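Local coordinates for protein SusD homolog (Bacteroides thetaiotaomicron, PDB 3EHM) that probably binds mucin O-glycans at the bacterial surface as a SusD-like outer-membrane lipoprotein, at residues Phe367-Ile372 with Thr386-Thr391; Ala354-Tyr357 with Asp363-Thr366; Ala27-Met32 with Ser184-Tyr189. All blocks are in the same frame, centred on the assembly; numbering follows the deposited sequence.

How the contacts relate
Contacts 1 and 2 are neighbours that share helix 364-378: contact 2 holds its first turn against the end of helix 344-356, and contact 1 packs the next turns against helix 384-388. Their centres lie about 14 Å apart, and they touch where Phe367 CE2 meets Ala355 CB at 3.9 Å. Contact 3 comes first along the chain and stands well away, its centre about 38 Å from that of contact 1 and about 37 Å from contact 2. It ties helix 23-36 near the N-terminus to a loop 152 residues later. Contacts 1 and 2 thus form one local cluster of helix packing, while contact 3 separately joins distant sequence, in a TPR-clan protein whose regular structure is mostly helix.

Contact 1: residues Phe367-Ile372 with Thr386-Thr391; sequences FYEQGI and TYLSGT
Leu388 sets its CD2 methyl between Glu369 and Ile372, which stand one turn apart on helix 364-378, while CD1 rests beside the glutamate chain alone. CD2 does most of the touching. It lies 3.4 Å from Ile372 CD1, tighter than usual for two carbons, and 3.8 Å from Glu369 CG. A branched leucine suits this place because CD2 can sit between the two partners while CD1 adds a second contact along the glutamate methylenes. With CG anti to its carbonyl carbon (chi1 -74°), Leu388 reaches straight across to the longer helix. Ile372 uses its other branch as well: CG2 approaches the Tyr387 ring obliquely, 4.0 Å from CD1, the two side chains lying at about a right angle.

Glu369 plays a double part. Its extended methylenes pack on leucine, and its carboxylate goes on to a water that donates one hydrogen bond to Glu369 OE1 (2.8 Å) and another to Leu388 O (2.9 Å). The backbone carbonyl of Leu388 is therefore joined to Glu369 by a water where no direct bond spans the two segments.

Further out, Ile372 CD1 is backed by the face of Tyr368, sitting 3.6 Å above the ring plane toward its rim. The hydroxyl of Tyr368 bonds Pro418 O, and that of Tyr387 bonds Gln440 NE2, so both buried rings end in a satisfied polar atom. Gln440 belongs to helix 429-445, which both tyrosines touch, whereas Phe349 of helix 344-356 meets Ile372; helix 364-378 is thereby packed among three other helices.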
# COMPACT_ATOMS: atom_id res chain seq x y z
N PHE A 367 -12.52 -1.23 -18.41
CA PHE A 367 -11.82 -1.75 -17.24
C PHE A 367 -11.95 -0.76 -16.09
O PHE A 367 -12.14 -1.16 -14.94
CB PHE A 367 -10.34 -1.99 -17.55
CG PHE A 367 -10.09 -3.07 -18.57
CD1 PHE A 367 -10.72 -4.30 -18.46
CD2 PHE A 367 -9.22 -2.85 -19.63
CE1 PHE A 367 -10.49 -5.31 -19.40
CE2 PHE A 367 -8.97 -3.85 -20.57
CZ PHE A 367 -9.61 -5.09 -20.45
N TYR A 368 -11.84 0.52 -16.41
CA TYR A 368 -11.94 1.59 -15.42
C TYR A 368 -13.28 1.56 -14.70
O TYR A 368 -13.34 1.54 -13.47
CB TYR A 368 -11.77 2.95 -16.11
CG TYR A 368 -12.05 4.15 -15.23
CD1 TYR A 368 -11.15 4.56 -14.25
CD2 TYR A 368 -13.19 4.93 -15.44
CE1 TYR A 368 -11.37 5.72 -13.51
CE2 TYR A 368 -13.42 6.08 -14.70
CZ TYR A 368 -12.51 6.48 -13.74
OH TYR A 368 -12.73 7.64 -13.05
N GLU A 369 -14.36 1.55 -15.47
CA GLU A 369 -15.68 1.54 -14.87
C GLU A 369 -15.99 0.24 -14.14
O GLU A 369 -16.71 0.24 -13.15
CB GLU A 369 -16.74 1.86 -15.93
CG GLU A 369 -16.72 3.34 -16.33
CD GLU A 369 -17.86 3.75 -17.25
OE1 GLU A 369 -18.16 4.96 -17.33
OE2 GLU A 369 -18.45 2.86 -17.89
N GLN A 370 -15.43 -0.88 -14.59
CA GLN A 370 -15.69 -2.14 -13.90
C GLN A 370 -14.93 -2.18 -12.58
O GLN A 370 -15.38 -2.78 -11.60
CB GLN A 370 -15.29 -3.35 -14.77
CG GLN A 370 -15.59 -4.69 -14.09
CD GLN A 370 -17.04 -4.83 -13.64
OE1 GLN A 370 -17.37 -5.72 -12.86
NE2 GLN A 370 -17.91 -3.96 -14.15
N GLY A 371 -13.77 -1.53 -12.55
CA GLY A 371 -12.98 -1.47 -11.33
C GLY A 371 -13.75 -0.71 -10.26
O GLY A 371 -13.76 -1.11 -9.10
N ILE A 372 -14.38 0.39 -10.65
CA ILE A 372 -15.15 1.19 -9.71
C ILE A 372 -16.38 0.39 -9.24
O ILE A 372 -16.71 0.38 -8.05
CB ILE A 372 -15.62 2.52 -10.34
CG1 ILE A 372 -14.40 3.35 -10.74
CG2 ILE A 372 -16.48 3.29 -9.34
CD1 ILE A 372 -14.74 4.64 -11.48
N THR A 386 -24.67 6.63 -10.88
CA THR A 386 -24.75 8.06 -10.58
C THR A 386 -23.34 8.57 -10.32
O THR A 386 -22.98 9.68 -10.73
CB THR A 386 -25.62 8.31 -9.33
OG1 THR A 386 -26.97 7.90 -9.59
CG2 THR A 386 -25.61 9.80 -8.95
N TYR A 387 -22.54 7.76 -9.63
CA TYR A 387 -21.17 8.15 -9.32
C TYR A 387 -20.33 8.28 -10.59
O TYR A 387 -19.55 9.21 -10.72
CB TYR A 387 -20.54 7.11 -8.38
CG TYR A 387 -19.13 7.45 -7.96
CD1 TYR A 387 -18.03 6.94 -8.64
CD2 TYR A 387 -18.89 8.28 -6.86
CE1 TYR A 387 -16.72 7.25 -8.25
CE2 TYR A 387 -17.59 8.60 -6.47
CZ TYR A 387 -16.51 8.08 -7.16
OH TYR A 387 -15.24 8.37 -6.75
N LEU A 388 -20.50 7.34 -11.52
CA LEU A 388 -19.75 7.33 -12.77
C LEU A 388 -20.08 8.46 -13.72
O LEU A 388 -19.30 8.76 -14.64
CB LEU A 388 -19.95 6.00 -13.50
CG LEU A 388 -19.24 4.77 -12.92
CD1 LEU A 388 -19.69 3.52 -13.63
CD2 LEU A 388 -17.74 4.95 -13.05
N SER A 389 -21.22 9.10 -13.54
CA SER A 389 -21.59 10.21 -14.41
C SER A 389 -21.30 11.54 -13.73
O SER A 389 -21.62 12.61 -14.27
CB SER A 389 -23.07 10.11 -14.82
OG SER A 389 -23.92 10.15 -13.69
N GLY A 390 -20.70 11.48 -12.55
CA GLY A 390 -20.38 12.69 -11.82
C GLY A 390 -19.23 13.47 -12.43
O GLY A 390 -18.25 12.88 -12.88
N THR A 391 -19.33 14.79 -12.42
CA THR A 391 -18.30 15.64 -12.98
C THR A 391 -17.73 16.60 -11.93
O THR A 391 -17.14 17.63 -12.26
CB THR A 391 -18.85 16.47 -14.16
OG1 THR A 391 -19.87 17.36 -13.68
CG2 THR A 391 -19.45 15.56 -15.22
O HOH W 1 -17.41 7.47 -16.41

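Contact 2: residues Ala354-Tyr357 with Asp363-Thr366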
# COMPACT_ATOMS: atom_id res chain seq x y z
N ALA A 354 -2.91 -0.74 -18.27
CA ALA A 354 -2.22 -1.58 -19.26
C ALA A 354 -2.80 -1.35 -20.65
O ALA A 354 -2.06 -1.19 -21.62
CB ALA A 354 -2.34 -3.05 -18.87
N ALA A 355 -4.12 -1.34 -20.74
CA ALA A 355 -4.79 -1.14 -22.02
C ALA A 355 -4.55 0.28 -22.54
O ALA A 355 -4.41 0.49 -23.74
CB ALA A 355 -6.29 -1.40 -21.87
N LEU A 356 -4.50 1.24 -21.62
CA LEU A 356 -4.28 2.64 -22.00
C LEU A 356 -2.93 2.82 -22.70
O LEU A 356 -2.79 3.67 -23.57
CB LEU A 356 -4.35 3.53 -20.75
CG LEU A 356 -4.19 5.04 -20.95
CD1 LEU A 356 -5.31 5.56 -21.84
CD2 LEU A 356 -4.22 5.75 -19.60
N TYR A 357 -1.95 2.01 -22.32
CA TYR A 357 -0.62 2.09 -22.93
C TYR A 357 -0.34 0.96 -23.91
O TYR A 357 0.81 0.64 -24.20
CB TYR A 357 0.45 2.17 -21.83
CG TYR A 357 0.43 3.51 -21.13
CD1 TYR A 357 1.07 4.61 -21.70
CD2 TYR A 357 -0.30 3.70 -19.96
CE1 TYR A 357 0.97 5.88 -21.12
CE2 TYR A 357 -0.41 4.96 -19.37
CZ TYR A 357 0.23 6.05 -19.96
OH TYR A 357 0.11 7.29 -19.39
N ASP A 363 -10.64 -1.98 -23.86
CA ASP A 363 -10.96 -0.56 -23.73
C ASP A 363 -10.66 -0.09 -22.30
O ASP A 363 -11.25 -0.60 -21.35
CB ASP A 363 -12.44 -0.34 -24.04
CG ASP A 363 -12.83 1.12 -23.97
OD1 ASP A 363 -14.01 1.41 -23.65
OD2 ASP A 363 -11.98 1.98 -24.24
N PRO A 364 -9.76 0.88 -22.15
CA PRO A 364 -9.42 1.39 -20.82
C PRO A 364 -10.65 1.79 -20.01
O PRO A 364 -10.77 1.44 -18.84
CB PRO A 364 -8.51 2.58 -21.13
CG PRO A 364 -7.81 2.13 -22.37
CD PRO A 364 -8.94 1.54 -23.18
N LYS A 365 -11.57 2.51 -20.65
CA LYS A 365 -12.79 2.96 -19.99
C LYS A 365 -13.59 1.81 -19.39
O LYS A 365 -14.09 1.92 -18.27
CB LYS A 365 -13.69 3.72 -20.97
CG LYS A 365 -14.97 4.25 -20.34
CD LYS A 365 -15.87 4.89 -21.39
CE LYS A 365 -17.15 5.43 -20.76
NZ LYS A 365 -18.09 5.93 -21.81
N THR A 366 -13.71 0.72 -20.14
CA THR A 366 -14.45 -0.45 -19.67
C THR A 366 -13.83 -1.00 -18.39
O THR A 366 -14.53 -1.22 -17.40
CB THR A 366 -14.47 -1.57 -20.74
OG1 THR A 366 -14.98 -1.04 -21.97
CG2 THR A 366 -15.36 -2.71 -20.29
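Pro364 turns its ring onto the last turn of the preceding helix, against Ala355 and Leu356. Followed outward, CB comes first and passes 4.3 Å from Leu356 CB. CG makes the closest approach, 3.5 Å from Leu356 N and 3.6 Å from Leu356 CA, so that the ring rests on the backbone as much as on side chains. The same CG lies 3.9 Å from Ala355 CB. CD, where the ring bends back to the chain, meets that methyl again at 4.2 Å. Alanine suits the spot because its short side chain lets the two backbones come together, with the CA atoms of Ala355 and Pro364 only 5.4 Å apart.

Proline is equally apt on its own side. It occupies the first turn of helix 364-378, where a missing N-H breaks no helical hydrogen bond and a ring-fixed phi (-51°) already fits the helix. Just before it, Asp363 takes the N-cap position. Its OD1 accepts a hydrogen bond from Thr366 OG1 (3.1 Å), reached on the anti side and 24° out of the carboxylate plane, which ties the cap to the opening turn.

The contact closes a helical hairpin: helices 344-356 and 364-378 run antiparallel, joined by a short connection whose Ile360 touches Ala355. Trp420, from a loop, lies against Pro364, and helix 429-445 packs on Leu356 through Gln433 and Ile437.

Contact 3: residues Ala27-Met32 with Ser184-Tyr189; sequences ARFMNM and SVMAQY
Met186, a selenomethionine, lays its terminal methyl over one face of the Phe29 ring, with CE 3.8 Å from the ring centroid and 19° off the normal. This CH-pi contact is the tight, buried half of the interface. Bent at chi3 (-61°), the chain also brings SE obliquely to the ring, 4.5 Å from its centroid, as in a Met-aromatic pair. A flexible, polarisable side chain suits such a place, since it can fold flat against an aromatic surface. A serine in place of Phe29 would probably leave that methyl without its aromatic platform and open a gap between helix and loop.

Tyr189 O marks the middle, 3.4 Å from Met30 CG and 3.5 Å from Phe29 CD2; it accepts a hydrogen bond from Gln33 NE2, one turn beyond Phe29 on helix 23-36. The looser side lies beyond. There Met30, also selenomethionine, touches the Tyr189 ring at its edge, CE to CD2 3.8 Å, and CG of the exposed Gln188 sits over a face of that ring.

The loop between helices 160-178 and 197-215 is thus laid along helix 23-36, while Ile124 and Val128 of helix 116-140 pack against Phe29 and Ile121 of the same helix touches Met186.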
# COMPACT_ATOMS: atom_id res chain seq x y z
N ALA A 27 3.28 -23.44 11.89
CA ALA A 27 3.52 -22.26 12.72
C ALA A 27 4.32 -21.20 11.96
O ALA A 27 4.01 -20.01 12.03
CB ALA A 27 4.26 -22.66 13.99
N ARG A 28 5.35 -21.64 11.25
CA ARG A 28 6.18 -20.74 10.47
C ARG A 28 5.39 -20.02 9.39
O ARG A 28 5.54 -18.82 9.19
CB ARG A 28 7.33 -21.52 9.85
CG ARG A 28 8.38 -21.95 10.85
CD ARG A 28 9.19 -23.12 10.33
NE ARG A 28 10.35 -23.39 11.17
CZ ARG A 28 10.66 -24.58 11.66
NH1 ARG A 28 9.88 -25.63 11.39
NH2 ARG A 28 11.74 -24.73 12.41
N PHE A 29 4.54 -20.77 8.69
CA PHE A 29 3.74 -20.20 7.62
C PHE A 29 2.71 -19.19 8.15
O PHE A 29 2.46 -18.16 7.52
CB PHE A 29 3.03 -21.31 6.83
CG PHE A 29 2.24 -20.82 5.65
CD1 PHE A 29 2.80 -19.93 4.74
CD2 PHE A 29 0.93 -21.25 5.45
CE1 PHE A 29 2.07 -19.47 3.65
CE2 PHE A 29 0.20 -20.80 4.36
CZ PHE A 29 0.77 -19.91 3.46
N MSE A 30 2.11 -19.49 9.30
CA MSE A 30 1.13 -18.56 9.85
C MSE A 30 1.81 -17.29 10.34
O MSE A 30 1.24 -16.20 10.27
CB MSE A 30 0.33 -19.23 10.97
CG MSE A 30 -0.61 -20.32 10.47
SE MSE A 30 -2.03 -20.75 11.71
CE MSE A 30 -0.95 -21.59 13.07
N ASN A 31 3.04 -17.42 10.83
CA ASN A 31 3.80 -16.26 11.29
C ASN A 31 4.05 -15.38 10.08
O ASN A 31 3.87 -14.16 10.14
CB ASN A 31 5.14 -16.71 11.90
CG ASN A 31 5.98 -15.54 12.40
OD1 ASN A 31 7.13 -15.72 12.83
ND2 ASN A 31 5.42 -14.34 12.36
N MSE A 32 4.44 -16.00 8.97
CA MSE A 32 4.70 -15.26 7.73
C MSE A 32 3.49 -14.45 7.29
O MSE A 32 3.61 -13.26 6.97
CB MSE A 32 5.07 -16.22 6.59
CG MSE A 32 6.49 -16.77 6.64
SE MSE A 32 6.91 -17.72 5.00
CE MSE A 32 7.00 -16.19 3.80
N SER A 184 -5.61 -29.71 -2.24
CA SER A 184 -5.40 -28.68 -1.23
C SER A 184 -4.03 -28.78 -0.57
O SER A 184 -3.49 -29.87 -0.41
CB SER A 184 -6.49 -28.77 -0.16
OG SER A 184 -7.78 -28.58 -0.73
N VAL A 185 -3.47 -27.63 -0.20
CA VAL A 185 -2.16 -27.59 0.43
C VAL A 185 -2.18 -26.72 1.69
O VAL A 185 -2.53 -25.54 1.64
CB VAL A 185 -1.10 -27.03 -0.55
CG1 VAL A 185 0.23 -26.81 0.18
CG2 VAL A 185 -0.90 -27.99 -1.71
N MSE A 186 -1.80 -27.32 2.82
CA MSE A 186 -1.76 -26.62 4.10
C MSE A 186 -3.04 -25.87 4.46
O MSE A 186 -2.98 -24.78 5.04
CB MSE A 186 -0.60 -25.63 4.13
CG MSE A 186 0.76 -26.22 4.44
SE MSE A 186 1.98 -24.78 4.79
CE MSE A 186 1.89 -23.88 3.08
N ALA A 187 -4.20 -26.44 4.15
CA ALA A 187 -5.47 -25.79 4.45
C ALA A 187 -5.58 -25.31 5.89
O ALA A 187 -6.03 -24.19 6.15
CB ALA A 187 -6.63 -26.72 4.12
N GLN A 188 -5.19 -26.16 6.83
CA GLN A 188 -5.28 -25.82 8.25
C GLN A 188 -4.49 -24.58 8.66
O GLN A 188 -4.87 -23.89 9.60
CB GLN A 188 -4.82 -27.01 9.10
CG GLN A 188 -4.80 -26.71 10.60
CD GLN A 188 -4.41 -27.92 11.45
OE1 GLN A 188 -4.34 -27.83 12.68
NE2 GLN A 188 -4.16 -29.04 10.79
N TYR A 189 -3.41 -24.30 7.95
CA TYR A 189 -2.57 -23.15 8.28
C TYR A 189 -2.66 -22.00 7.28
O TYR A 189 -1.95 -21.01 7.41
CB TYR A 189 -1.12 -23.59 8.40
CG TYR A 189 -0.93 -24.78 9.32
CD1 TYR A 189 -0.71 -26.05 8.81
CD2 TYR A 189 -0.98 -24.62 10.71
CE1 TYR A 189 -0.54 -27.14 9.66
CE2 TYR A 189 -0.81 -25.71 11.56
CZ TYR A 189 -0.59 -26.97 11.03
OH TYR A 189 -0.41 -28.04 11.86